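Local coordinates for USP37 protein (PDB 3U12) that is the PH domain of a probable ubiquitin-specific cysteine protease, which is thought to remove ubiquitin by cleaving bonds at its C-terminal glycine, at residues I22-S30 with N95-V103; Q32-F43 with V56-F67. All coordinates share one frame; numbering follows the deposited sequence. Where two conformers were deposited one is given.

Overall arrangement
Both contacts belong to the pleckstrin homology (PH) fold, a curled antiparallel sheet followed by the C-terminal helix 105-119. Contact 1 pairs strand 25-30 with strand 97-104, bringing a strand near the start of the chain beside the last strand before the helix. Contact 2 is nested within that closure along the chain. It joins 32-43 to 56-67 and includes part of the hairpin formed by strands 39-48 and 51-58. Their centres lie about 9 Å apart. Strand 25-30 of contact 1 links the two, since it also pairs with strands 34-35 and 39-48 of contact 2. Ile26 N is 2.7 Å from Lys39 O, a probable hydrogen bond. The sheet therefore runs from one contact into the other.

Contact 1. Residues I22-S30 with N95-V103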
loop_
_atom_site.group_PDB
_atom_site.type_symbol
_atom_site.label_atom_id
_atom_site.label_comp_id
_atom_site.label_asym_id
_atom_site.label_seq_id
_atom_site.Cartn_x
_atom_site.Cartn_y
_atom_site.Cartn_z
ATOM N N ILE A 22 2.802 -6.011 -4.513
ATOM C CA ILE A 22 1.516 -6.721 -4.510
ATOM C C ILE A 22 0.588 -6.064 -5.510
ATOM O O ILE A 22 0.681 -4.857 -5.721
ATOM C CB ILE A 22 0.903 -6.838 -3.089
ATOM C CG1 ILE A 22 0.814 -5.459 -2.390
ATOM C CG2 ILE A 22 1.707 -7.882 -2.223
ATOM C CD1 ILE A 22 -0.126 -5.467 -1.184
ATOM N N HIS A 23 -0.332 -6.844 -6.078
ATOM C CA HIS A 23 -1.236 -6.464 -7.154
ATOM C C HIS A 23 -2.714 -6.605 -6.812
ATOM O O HIS A 23 -3.097 -7.531 -6.104
ATOM C CB HIS A 23 -0.931 -7.353 -8.379
ATOM C CG HIS A 23 0.499 -7.301 -8.820
ATOM N ND1 HIS A 23 0.900 -6.510 -9.891
ATOM C CD2 HIS A 23 1.584 -7.934 -8.314
ATOM C CE1 HIS A 23 2.207 -6.686 -9.994
ATOM N NE2 HIS A 23 2.665 -7.521 -9.059
ATOM N N GLY A 24 -3.539 -5.726 -7.394
ATOM C CA GLY A 24 -4.985 -5.781 -7.216
ATOM C C GLY A 24 -5.670 -4.447 -7.429
ATOM O O GLY A 24 -4.993 -3.436 -7.603
ATOM N N PRO A 25 -7.021 -4.399 -7.391
ATOM C CA PRO A 25 -7.698 -3.098 -7.490
ATOM C C PRO A 25 -7.244 -2.190 -6.337
ATOM O O PRO A 25 -7.131 -2.636 -5.190
ATOM C CB PRO A 25 -9.184 -3.459 -7.400
ATOM C CG PRO A 25 -9.253 -4.922 -7.732
ATOM C CD PRO A 25 -7.994 -5.489 -7.160
ATOM N N ILE A 26 -6.926 -0.942 -6.669
ATOM C CA ILE A 26 -6.428 0.061 -5.732
ATOM C C ILE A 26 -7.353 1.289 -5.654
ATOM O O ILE A 26 -7.785 1.799 -6.679
ATOM C CB ILE A 26 -4.974 0.476 -6.113
ATOM C CG1 ILE A 26 -3.977 -0.697 -5.849
ATOM C CG2 ILE A 26 -4.514 1.775 -5.366
ATOM C CD1 ILE A 26 -2.556 -0.480 -6.467
ATOM N N ARG A 27 -7.615 1.768 -4.421
ATOM C CA ARG A 27 -8.404 2.966 -4.158
ATOM C C ARG A 27 -7.600 3.790 -3.160
ATOM O O ARG A 27 -7.092 3.242 -2.187
ATOM C CB ARG A 27 -9.766 2.591 -3.546
ATOM C CG ARG A 27 -10.925 3.380 -4.106
ATOM C CD ARG A 27 -12.102 3.399 -3.151
ATOM N NE ARG A 27 -11.962 4.466 -2.159
ATOM C CZ ARG A 27 -11.953 4.278 -0.842
ATOM N NH1 ARG A 27 -12.106 3.058 -0.337
ATOM N NH2 ARG A 27 -11.808 5.308 -0.021
ATOM N N ILE A 28 -7.449 5.092 -3.414
ATOM C CA ILE A 28 -6.682 5.955 -2.520
ATOM C C ILE A 28 -7.494 7.200 -2.139
ATOM O O ILE A 28 -8.255 7.725 -2.955
ATOM C CB ILE A 28 -5.309 6.337 -3.188
ATOM C CG1 ILE A 28 -4.421 5.064 -3.419
ATOM C CG2 ILE A 28 -4.519 7.379 -2.362
ATOM C CD1 ILE A 28 -3.307 5.299 -4.338
ATOM N N ARG A 29 -7.321 7.666 -0.902
ATOM C CA ARG A 29 -7.911 8.898 -0.399
ATOM C C ARG A 29 -6.713 9.708 0.131
ATOM O O ARG A 29 -6.095 9.320 1.127
ATOM C CB ARG A 29 -8.975 8.608 0.679
ATOM C CG ARG A 29 -9.510 9.843 1.407
ATOM C CD ARG A 29 -10.736 9.555 2.278
ATOM N NE ARG A 29 -10.546 8.433 3.207
ATOM C CZ ARG A 29 -9.987 8.530 4.410
ATOM N NH1 ARG A 29 -9.541 9.700 4.852
ATOM N NH2 ARG A 29 -9.863 7.457 5.179
ATOM N N SER A 30 -6.328 10.769 -0.597
ATOM C CA SER A 30 -5.196 11.628 -0.222
ATOM C C SER A 30 -5.318 12.987 -0.847
ATOM O O SER A 30 -6.072 13.183 -1.801
ATOM C CB SER A 30 -3.852 10.986 -0.611
ATOM O OG SER A 30 -3.679 11.007 -2.015
ATOM N N ASN A 95 -2.783 11.179 7.149
ATOM C CA ASN A 95 -4.175 10.741 6.968
ATOM C C ASN A 95 -4.482 10.180 5.582
ATOM O O ASN A 95 -5.638 9.826 5.328
ATOM C CB ASN A 95 -5.193 11.842 7.361
ATOM C CG ASN A 95 -5.203 12.118 8.839
ATOM O OD1 ASN A 95 -5.126 11.206 9.660
ATOM N ND2 ASN A 95 -5.292 13.387 9.210
ATOM N N SER A 96 -3.458 10.045 4.706
ATOM C CA SER A 96 -3.631 9.381 3.417
ATOM C C SER A 96 -4.081 7.932 3.716
ATOM O O SER A 96 -3.600 7.307 4.676
ATOM C CB SER A 96 -2.326 9.333 2.642
ATOM O OG SER A 96 -1.756 10.617 2.475
ATOM N N PHE A 97 -5.060 7.447 2.957
ATOM C CA PHE A 97 -5.605 6.106 3.116
ATOM C C PHE A 97 -5.446 5.387 1.786
ATOM O O PHE A 97 -5.981 5.843 0.776
ATOM C CB PHE A 97 -7.078 6.183 3.494
ATOM C CG PHE A 97 -7.722 4.851 3.808
ATOM C CD1 PHE A 97 -7.333 4.117 4.921
ATOM C CD2 PHE A 97 -8.745 4.352 3.010
ATOM C CE1 PHE A 97 -7.935 2.891 5.214
ATOM C CE2 PHE A 97 -9.368 3.138 3.319
ATOM C CZ PHE A 97 -8.968 2.423 4.426
ATOM N N LEU A 98 -4.690 4.291 1.788
ATOM C CA LEU A 98 -4.414 3.480 0.607
ATOM C C LEU A 98 -4.990 2.105 0.787
ATOM O O LEU A 98 -4.671 1.423 1.768
ATOM C CB LEU A 98 -2.899 3.362 0.352
ATOM C CG LEU A 98 -2.165 4.641 -0.109
ATOM C CD1 LEU A 98 -1.845 5.559 1.061
ATOM C CD2 LEU A 98 -0.866 4.293 -0.771
ATOM N N SER A 99 -5.810 1.680 -0.170
ATOM C CA SER A 99 -6.417 0.357 -0.143
ATOM C C SER A 99 -6.062 -0.454 -1.375
ATOM O O SER A 99 -5.970 0.084 -2.479
ATOM C CB SER A 99 -7.927 0.466 0.007
ATOM O OG SER A 99 -8.223 0.957 1.298
ATOM N N ILE A 100 -5.841 -1.750 -1.171
ATOM C CA ILE A 100 -5.537 -2.685 -2.254
ATOM C C ILE A 100 -6.339 -3.942 -1.957
ATOM O O ILE A 100 -6.306 -4.460 -0.835
ATOM C CB ILE A 100 -4.021 -2.914 -2.510
ATOM C CG1 ILE A 100 -3.804 -3.789 -3.794
ATOM C CG2 ILE A 100 -3.318 -3.500 -1.280
ATOM C CD1 ILE A 100 -2.365 -3.798 -4.388
ATOM N N ASP A 101 -7.137 -4.361 -2.936
ATOM C CA ASP A 101 -8.073 -5.462 -2.755
ATOM C C ASP A 101 -7.676 -6.717 -3.527
ATOM O O ASP A 101 -6.790 -6.659 -4.381
ATOM C CB ASP A 101 -9.474 -4.978 -3.177
ATOM C CG ASP A 101 -10.610 -5.809 -2.603
ATOM O OD1 ASP A 101 -10.422 -6.409 -1.523
ATOM O OD2 ASP A 101 -11.672 -5.876 -3.243
ATOM N N LYS A 102 -8.308 -7.866 -3.186
ATOM C CA LYS A 102 -8.131 -9.160 -3.849
ATOM C C LYS A 102 -6.650 -9.607 -3.943
ATOM O O LYS A 102 -6.237 -10.208 -4.936
ATOM C CB LYS A 102 -8.789 -9.121 -5.255
ATOM C CG LYS A 102 -10.299 -8.893 -5.224
ATOM C CD LYS A 102 -10.873 -8.769 -6.636
ATOM C CE LYS A 102 -12.355 -8.467 -6.651
ATOM N NZ LYS A 102 -13.174 -9.604 -6.151
ATOM N N VAL A 103 -5.870 -9.340 -2.893
ATOM C CA VAL A 103 -4.459 -9.732 -2.831
ATOM C C VAL A 103 -4.370 -11.162 -2.324
ATOM O O VAL A 103 -4.968 -11.430 -1.283
ATOM C CB VAL A 103 -3.666 -8.765 -1.910
ATOM C CG1 VAL A 103 -2.184 -9.118 -1.864
ATOM C CG2 VAL A 103 -3.863 -7.308 -2.340
HETATM O O HOH W 1 -4.843 -9.329 -6.932
#
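Pro25 to Arg29 run antiparallel to Phe97 to Asp101, with the short strand axes 4.8 Å apart at 167°. Five backbone hydrogen bonds join them. Arg29 and Phe97 exchange two, and so do Arg27 and Ser99. The fifth runs from Asp101 N to Pro25 O (2.8 Å), at the end where the chain turns at Gly24. A beta carbon on Gly24 would run into Asp101 O. Beyond the turn, one water donates to both His23 O and Lys102 O.

One face of the pair is aliphatic. Ile26 and Ile100 run alongside each other in the same direction, with their CG1 atoms 3.7 Å apart. Ile28 CG1 meets Leu98 CG in the same manner at 4.0 Å. Ile100 has CG1 anti to its backbone N (chi1 -173°). This carries CD1 back to Ile22 O, 3.5 Å away, while Ile100 CG2 touches Ile22 CD1 at 3.8 Å. Phe43 and Tyr58 also pack on this face.

Arg27, Arg29, Phe97 and Ser99 occupy the other face. In the conformer given, one of two, the Arg29 guanidinium lies over Phe97 CB, with NH2 3.5 Å from that atom. The guanidinium and ring planes are 23° apart. Met89 and Thr91 also touch Phe97. Asp101 turns its carboxylate to a salt bridge with Arg87 and a hydrogen bond with Ser81.

The antiparallel pairing of an early strand with the last belongs to the curled sheet of the PH fold. Backbone bonds set its register. Aliphatic groups fill the inner side, while Phe97 and Met89 make the other face mixed.

Contact 2. Residues Q32-F43 with V56-F67; sequences QTGITKWKEGSF and VHYNTGGIPRIF. With SO4 (sulfate ion), chain E.
Gln32 sets CG between its backbone N and carbonyl carbon (chi1 74°), and the chain beyond is extended, which carries the amide to Arg65 and Phe67. OE1 accepts a hydrogen bond from Arg65 NH1 (2.8 Å). The amide and guanidinium planes stand 70° apart. NE2 lies over one face of the Phe67 ring, 3.3 Å from CE1 and offset toward the rim. It also gives a weak hydrogen bond to Ile66 O. Replacing Gln32 with an alanine would probably leave Arg65 NH1 without this acceptor and uncover that part of the Phe67 face.

Lys39 bends at chi3 and chi4, so that CE sits over the centre of the Tyr58 ring, 3.9 Å from its centroid, in a CH-pi contact. NZ makes a longer cation-pi contact with the same ring and a hydrogen bond to Thr60 OG1 (3.0 Å). Tyr58 OH and Thr36 OG1 share a water. Thr36 OG1 is also bonded to Ile28 N. A sulfate, probably from the crystallisation liquor, accepts a bond from Lys37 N.

Ser42 and His57 exchange two backbone bonds, and Asn59 N binds Glu40 O. A beta carbon on Gly41 would clash with His57 O. Phe43 CE1 packs on Val56 CG2 (3.8 Å).

Strand 39-48 forms an antiparallel beta hairpin with 51-58 and pairs with 21-23 and 25-30 on its other edge. Phe43 reaches Leu98 and Ile100, and 65-68 continues the sheet.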
loop_
_atom_site.group_PDB
_atom_site.type_symbol
_atom_site.label_atom_id
_atom_site.label_comp_id
_atom_site.label_asym_id
_atom_site.label_seq_id
_atom_site.Cartn_x
_atom_site.Cartn_y
_atom_site.Cartn_z
ATOM N N GLN A 32 -2.882 14.457 -2.521
ATOM C CA GLN A 32 -2.268 14.431 -3.859
ATOM C C GLN A 32 -3.109 13.668 -4.894
ATOM O O GLN A 32 -2.924 13.884 -6.090
ATOM C CB GLN A 32 -0.809 13.914 -3.826
ATOM C CG GLN A 32 -0.629 12.396 -3.608
ATOM C CD GLN A 32 0.786 11.920 -3.910
ATOM O OE1 GLN A 32 1.491 12.459 -4.773
ATOM N NE2 GLN A 32 1.238 10.897 -3.203
ATOM N N THR A 33 -4.006 12.767 -4.461
ATOM C CA THR A 33 -4.826 12.050 -5.454
ATOM C C THR A 33 -6.346 12.419 -5.452
ATOM O O THR A 33 -7.072 12.029 -6.369
ATOM C CB THR A 33 -4.705 10.539 -5.256
ATOM O OG1 THR A 33 -5.360 10.184 -4.044
ATOM C CG2 THR A 33 -3.241 10.028 -5.244
ATOM N N GLY A 34 -6.833 13.034 -4.378
ATOM C CA GLY A 34 -8.270 13.202 -4.187
ATOM C C GLY A 34 -8.787 11.820 -3.779
ATOM O O GLY A 34 -8.011 10.992 -3.273
ATOM N N ILE A 35 -10.071 11.533 -3.989
ATOM C CA ILE A 35 -10.608 10.195 -3.689
ATOM C C ILE A 35 -10.750 9.481 -5.027
ATOM O O ILE A 35 -11.606 9.854 -5.830
ATOM C CB ILE A 35 -11.943 10.229 -2.866
ATOM C CG1 ILE A 35 -11.716 10.896 -1.496
ATOM C CG2 ILE A 35 -12.506 8.790 -2.698
ATOM C CD1 ILE A 35 -12.956 11.213 -0.663
ATOM N N THR A 36 -9.901 8.492 -5.282
ATOM C CA THR A 36 -9.910 7.791 -6.571
ATOM C C THR A 36 -10.975 6.700 -6.628
ATOM O O THR A 36 -11.505 6.305 -5.593
ATOM C CB THR A 36 -8.525 7.174 -6.852
ATOM O OG1 THR A 36 -8.333 6.016 -6.023
ATOM C CG2 THR A 36 -7.378 8.161 -6.665
ATOM N N LYS A 37 -11.247 6.173 -7.828
ATOM C CA LYS A 37 -12.131 5.016 -7.987
ATOM C C LYS A 37 -11.209 3.785 -7.901
ATOM O O LYS A 37 -9.988 3.947 -7.904
ATOM C CB LYS A 37 -12.849 5.062 -9.344
ATOM C CG LYS A 37 -14.260 5.634 -9.267
ATOM N N TRP A 38 -11.771 2.569 -7.795
ATOM C CA TRP A 38 -10.965 1.350 -7.769
ATOM C C TRP A 38 -10.266 1.181 -9.123
ATOM O O TRP A 38 -10.925 1.224 -10.160
ATOM C CB TRP A 38 -11.824 0.126 -7.458
ATOM C CG TRP A 38 -12.239 0.021 -6.024
ATOM C CD1 TRP A 38 -13.484 0.270 -5.511
ATOM C CD2 TRP A 38 -11.430 -0.418 -4.924
ATOM N NE1 TRP A 38 -13.504 -0.012 -4.162
ATOM C CE2 TRP A 38 -12.252 -0.425 -3.774
ATOM C CE3 TRP A 38 -10.099 -0.853 -4.807
ATOM C CZ2 TRP A 38 -11.768 -0.782 -2.510
ATOM C CZ3 TRP A 38 -9.622 -1.215 -3.555
ATOM C CH2 TRP A 38 -10.452 -1.173 -2.425
ATOM N N LYS A 39 -8.930 1.061 -9.112
ATOM C CA LYS A 39 -8.154 0.925 -10.345
ATOM C C LYS A 39 -7.116 -0.163 -10.163
ATOM O O LYS A 39 -6.336 -0.112 -9.210
ATOM C CB LYS A 39 -7.426 2.240 -10.704
ATOM C CG LYS A 39 -8.323 3.400 -11.102
ATOM C CD LYS A 39 -7.544 4.733 -11.223
ATOM C CE LYS A 39 -6.465 4.766 -12.293
ATOM N NZ LYS A 39 -6.904 4.177 -13.592
ATOM N N GLU A 40 -7.060 -1.100 -11.113
ATOM C CA GLU A 40 -6.105 -2.205 -11.092
ATOM C C GLU A 40 -4.667 -1.673 -11.107
ATOM O O GLU A 40 -4.339 -0.796 -11.909
ATOM C CB GLU A 40 -6.343 -3.102 -12.311
ATOM C CG GLU A 40 -5.629 -4.444 -12.247
ATOM C CD GLU A 40 -6.039 -5.380 -11.122
ATOM O OE1 GLU A 40 -5.145 -6.079 -10.594
ATOM O OE2 GLU A 40 -7.239 -5.414 -10.762
ATOM N N GLY A 41 -3.822 -2.217 -10.240
ATOM C CA GLY A 41 -2.424 -1.801 -10.204
ATOM C C GLY A 41 -1.589 -2.533 -9.190
ATOM O O GLY A 41 -1.913 -3.651 -8.825
ATOM N N SER A 42 -0.519 -1.895 -8.705
ATOM C CA SER A 42 0.342 -2.522 -7.728
ATOM C C SER A 42 0.906 -1.507 -6.729
ATOM O O SER A 42 0.966 -0.309 -7.037
ATOM C CB SER A 42 1.482 -3.254 -8.444
ATOM O OG SER A 42 2.385 -2.319 -9.016
ATOM N N PHE A 43 1.267 -2.004 -5.527
ATOM C CA PHE A 43 2.003 -1.319 -4.471
ATOM C C PHE A 43 3.404 -1.942 -4.528
ATOM O O PHE A 43 3.520 -3.165 -4.493
ATOM C CB PHE A 43 1.417 -1.599 -3.082
ATOM C CG PHE A 43 0.152 -0.858 -2.713
ATOM C CD1 PHE A 43 -0.385 0.110 -3.557
ATOM C CD2 PHE A 43 -0.490 -1.110 -1.505
ATOM C CE1 PHE A 43 -1.579 0.769 -3.220
ATOM C CE2 PHE A 43 -1.659 -0.425 -1.161
ATOM C CZ PHE A 43 -2.213 0.475 -2.031
ATOM N N VAL A 56 2.800 3.564 -6.197
ATOM C CA VAL A 56 1.519 3.091 -6.715
ATOM C C VAL A 56 1.592 3.169 -8.244
ATOM O O VAL A 56 1.662 4.260 -8.807
ATOM C CB VAL A 56 0.329 3.912 -6.149
ATOM C CG1 VAL A 56 -0.998 3.477 -6.787
ATOM C CG2 VAL A 56 0.266 3.811 -4.621
ATOM N N HIS A 57 1.595 2.014 -8.904
ATOM C CA HIS A 57 1.604 1.943 -10.377
ATOM C C HIS A 57 0.220 1.460 -10.795
ATOM O O HIS A 57 -0.327 0.527 -10.184
ATOM C CB HIS A 57 2.590 0.872 -10.878
ATOM C CG HIS A 57 4.044 1.160 -10.690
ATOM N ND1 HIS A 57 4.736 0.657 -9.605
ATOM C CD2 HIS A 57 4.930 1.698 -11.561
ATOM C CE1 HIS A 57 6.005 0.960 -9.815
ATOM N NE2 HIS A 57 6.169 1.606 -10.982
ATOM N N TYR A 58 -0.329 2.053 -11.840
ATOM C CA TYR A 58 -1.609 1.619 -12.380
ATOM C C TYR A 58 -1.374 0.936 -13.703
ATOM O O TYR A 58 -0.463 1.323 -14.439
ATOM C CB TYR A 58 -2.576 2.793 -12.557
ATOM C CG TYR A 58 -3.006 3.417 -11.248
ATOM C CD1 TYR A 58 -3.696 2.674 -10.291
ATOM C CD2 TYR A 58 -2.784 4.769 -10.991
ATOM C CE1 TYR A 58 -4.091 3.243 -9.084
ATOM C CE2 TYR A 58 -3.184 5.350 -9.791
ATOM C CZ TYR A 58 -3.868 4.591 -8.855
ATOM O OH TYR A 58 -4.246 5.156 -7.666
ATOM N N ASN A 59 -2.182 -0.099 -13.998
ATOM C CA ASN A 59 -2.130 -0.820 -15.271
ATOM C C ASN A 59 -2.357 0.128 -16.448
ATOM O O ASN A 59 -1.672 -0.027 -17.444
ATOM C CB ASN A 59 -3.171 -1.944 -15.323
ATOM C CG ASN A 59 -2.827 -3.165 -14.520
ATOM O OD1 ASN A 59 -1.965 -3.159 -13.634
ATOM N ND2 ASN A 59 -3.521 -4.246 -14.808
ATOM N N THR A 60 -3.282 1.111 -16.323
ATOM C CA THR A 60 -3.606 2.081 -17.385
ATOM C C THR A 60 -2.437 3.031 -17.711
ATOM O O THR A 60 -2.453 3.657 -18.763
ATOM C CB THR A 60 -4.884 2.887 -17.076
ATOM O OG1 THR A 60 -4.917 3.243 -15.697
ATOM C CG2 THR A 60 -6.154 2.147 -17.458
ATOM N N GLY A 61 -1.448 3.125 -16.828
ATOM C CA GLY A 61 -0.284 3.976 -17.059
ATOM C C GLY A 61 -0.272 5.248 -16.239
ATOM O O GLY A 61 -0.803 5.279 -15.124
ATOM N N GLY A 62 0.329 6.291 -16.802
ATOM C CA GLY A 62 0.508 7.568 -16.120
ATOM C C GLY A 62 1.760 7.563 -15.253
ATOM O O GLY A 62 2.398 6.519 -15.085
ATOM N N ILE A 63 2.128 8.721 -14.684
ATOM C CA ILE A 63 3.299 8.811 -13.796
ATOM C C ILE A 63 2.942 8.221 -12.413
ATOM O O ILE A 63 2.027 8.734 -11.762
ATOM C CB ILE A 63 3.836 10.266 -13.691
ATOM C CG1 ILE A 63 4.333 10.765 -15.075
ATOM C CG2 ILE A 63 4.989 10.347 -12.644
ATOM C CD1 ILE A 63 4.219 12.266 -15.293
ATOM N N PRO A 64 3.659 7.182 -11.931
ATOM C CA PRO A 64 3.345 6.630 -10.599
ATOM C C PRO A 64 3.526 7.647 -9.480
ATOM O O PRO A 64 4.422 8.468 -9.536
ATOM C CB PRO A 64 4.375 5.485 -10.434
ATOM C CG PRO A 64 4.764 5.116 -11.815
ATOM C CD PRO A 64 4.747 6.429 -12.581
ATOM N N ARG A 65 2.695 7.561 -8.457
ATOM C CA ARG A 65 2.775 8.428 -7.282
ATOM C C ARG A 65 3.466 7.683 -6.171
ATOM O O ARG A 65 3.334 6.442 -6.055
ATOM C CB ARG A 65 1.389 8.919 -6.829
ATOM C CG ARG A 65 0.692 9.751 -7.897
ATOM C CD ARG A 65 -0.037 10.957 -7.341
ATOM N NE ARG A 65 -0.168 12.005 -8.356
ATOM C CZ ARG A 65 0.493 13.164 -8.351
ATOM N NH1 ARG A 65 1.328 13.458 -7.359
ATOM N NH2 ARG A 65 0.302 14.047 -9.321
ATOM N N ILE A 66 4.197 8.419 -5.338
ATOM C CA ILE A 66 4.947 7.840 -4.235
ATOM C C ILE A 66 4.502 8.415 -2.882
ATOM O O ILE A 66 4.263 9.613 -2.752
ATOM C CB ILE A 66 6.468 7.967 -4.489
ATOM C CG1 ILE A 66 7.286 7.385 -3.332
ATOM C CG2 ILE A 66 6.913 9.399 -4.815
ATOM C CD1 ILE A 66 8.590 6.984 -3.720
ATOM N N PHE A 67 4.440 7.531 -1.869
ATOM C CA PHE A 67 4.009 7.850 -0.522
ATOM C C PHE A 67 5.115 7.385 0.388
ATOM O O PHE A 67 5.510 6.208 0.338
ATOM C CB PHE A 67 2.709 7.070 -0.234
ATOM C CG PHE A 67 1.549 7.481 -1.114
ATOM C CD1 PHE A 67 0.583 8.369 -0.649
ATOM C CD2 PHE A 67 1.399 6.951 -2.397
ATOM C CE1 PHE A 67 -0.507 8.728 -1.452
ATOM C CE2 PHE A 67 0.322 7.331 -3.207
ATOM C CZ PHE A 67 -0.634 8.197 -2.719
HETATM S S SO4 E . -9.754 8.818 -10.369
HETATM O O1 SO4 E . -10.965 9.606 -10.057
HETATM O O2 SO4 E . -8.603 9.392 -9.655
HETATM O O3 SO4 E . -9.967 7.413 -9.971
HETATM O O4 SO4 E . -9.487 8.858 -11.814
HETATM O O HOH W 2 -6.735 4.388 -7.259
HETATM O O HOH W 3 -5.371 0.433 -14.179
#